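Local coordinates for 3-phosphoshikimate 1-carboxyvinyltransferase (Streptomyces sviceus, PDB 7M0O), which probably catalyses transfer of the enolpyruvyl group of phosphoenolpyruvate to the 5-hydroxyl of shikimate-3-phosphate, the sixth step on the way to chorismate, at residues N333-R336 and R340-T343. Sequence-based numbering, arbitrary orientation.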
loop_
_atom_site.group_PDB
_atom_site.type_symbol
_atom_site.label_atom_id
_atom_site.label_comp_id
_atom_site.label_asym_id
_atom_site.label_seq_id
_atom_site.Cartn_x
_atom_site.Cartn_y
_atom_site.Cartn_z
ATOM N N ASN A 333 -21.595 15.356 1.264
ATOM C CA ASN A 333 -22.441 14.170 1.179
ATOM C C ASN A 333 -23.233 13.959 2.465
ATOM O O ASN A 333 -24.398 13.549 2.422
ATOM C CB ASN A 333 -21.575 12.960 0.833
ATOM C CG ASN A 333 -21.267 12.890 -0.661
ATOM O OD1 ASN A 333 -22.184 12.774 -1.490
ATOM N ND2 ASN A 333 -19.996 12.996 -1.016
ATOM N N LEU A 334 -22.631 14.269 3.620
ATOM C CA LEU A 334 -23.350 14.160 4.885
ATOM C C LEU A 334 -24.513 15.141 4.925
ATOM O O LEU A 334 -25.604 14.811 5.411
ATOM C CB LEU A 334 -22.391 14.403 6.052
ATOM C CG LEU A 334 -21.564 13.196 6.492
ATOM C CD1 LEU A 334 -20.393 13.616 7.408
ATOM C CD2 LEU A 334 -22.453 12.168 7.168
ATOM N N ARG A 335 -24.311 16.337 4.369
ATOM C CA ARG A 335 -25.379 17.330 4.350
ATOM C C ARG A 335 -26.499 16.911 3.410
ATOM O O ARG A 335 -27.677 17.152 3.694
ATOM C CB ARG A 335 -24.814 18.687 3.941
ATOM C CG ARG A 335 -24.024 19.373 5.053
ATOM C CD ARG A 335 -23.189 20.532 4.495
ATOM N NE ARG A 335 -22.495 21.265 5.546
ATOM C CZ ARG A 335 -21.322 21.864 5.370
ATOM N NH1 ARG A 335 -20.717 21.813 4.185
ATOM N NH2 ARG A 335 -20.751 22.516 6.371
ATOM N N ARG A 336 -26.145 16.291 2.288
ATOM C CA ARG A 336 -27.161 15.775 1.377
ATOM C C ARG A 336 -28.030 14.723 2.058
ATOM O O ARG A 336 -29.219 14.590 1.737
ATOM C CB ARG A 336 -26.497 15.205 0.123
ATOM C CG ARG A 336 -27.461 14.895 -1.011
ATOM C CD ARG A 336 -26.710 14.548 -2.289
ATOM N NE ARG A 336 -25.810 15.630 -2.667
ATOM C CZ ARG A 336 -24.731 15.469 -3.419
ATOM N NH1 ARG A 336 -24.415 14.265 -3.872
ATOM N NH2 ARG A 336 -23.967 16.508 -3.716
ATOM N N ARG A 340 -26.201 17.626 10.000
ATOM C CA ARG A 340 -25.558 18.928 10.158
ATOM C C ARG A 340 -24.050 18.739 10.323
ATOM O O ARG A 340 -23.599 17.875 11.086
ATOM C CB ARG A 340 -26.148 19.705 11.342
ATOM C CG ARG A 340 -25.404 21.030 11.626
ATOM C CD ARG A 340 -26.120 21.914 12.651
ATOM N NE ARG A 340 -26.341 21.211 13.918
ATOM C CZ ARG A 340 -25.619 21.394 15.014
ATOM N NH1 ARG A 340 -24.617 22.268 15.018
ATOM N NH2 ARG A 340 -25.911 20.703 16.108
ATOM N N VAL A 341 -23.276 19.548 9.598
ATOM C CA VAL A 341 -21.816 19.465 9.576
ATOM C C VAL A 341 -21.238 20.876 9.624
ATOM O O VAL A 341 -21.733 21.785 8.950
ATOM C CB VAL A 341 -21.309 18.728 8.312
ATOM C CG1 VAL A 341 -19.781 18.633 8.314
ATOM C CG2 VAL A 341 -21.925 17.352 8.194
ATOM N N ALA A 342 -20.191 21.059 10.427
ATOM C CA ALA A 342 -19.386 22.277 10.438
ATOM C C ALA A 342 -17.970 21.917 10.001
ATOM O O ALA A 342 -17.513 20.796 10.230
ATOM C CB ALA A 342 -19.363 22.919 11.825
ATOM N N THR A 343 -17.275 22.854 9.350
ATOM C CA THR A 343 -15.896 22.592 8.952
ATOM C C THR A 343 -15.016 23.802 9.231
ATOM O O THR A 343 -15.487 24.941 9.344
ATOM C CB THR A 343 -15.758 22.203 7.467
ATOM O OG1 THR A 343 -16.096 23.318 6.628
ATOM C CG2 THR A 343 -16.630 20.988 7.103
HETATM O O HOH W 1 -24.621 21.508 7.808
#
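Arg335 lays its side chain across Val341, with NE 3.9 Å from Val341 CB, and reaches on to the backbone of strand 340-344. Its chain runs extended from CG to NE, which carries the guanidinium from the end of the helix to the strand. There Arg335 NH2 donates to Val341 O over 2.9 Å, with an N-H...O angle of 152°; the nitrogen stands above the carbonyl plane, 57° out of it. A water at the guanidinium edge, in its plane, accepts from Arg335 NE at 3.1 Å and from Val341 N at 3.0 Å. One arginine thus engages both the N-H and the C=O of Val341, directly at one and through water at the other, two links that should limit the rotation of this solvent-exposed guanidinium. On the apolar side of the contact, buried Val341 turns CG2 onto Leu334 CB at 3.7 Å, and the two side chains cross at about a right angle. With CG1 anti to the backbone N (chi1 -179°), Val341 keeps CG2 beside that nitrogen, directed at the helix. The contact spans a short helix-to-strand connection, in which three residues link helix 326-336 to edge strand 340-344 of a four-stranded mixed sheet, as in the alpha/beta architecture of EPSP synthases. Strand 347-351 pairs antiparallel with that edge strand and adds Ile348 against Val341 and Ile350 against Leu334, while Phe372 of helix 366-375 also packs on Leu334.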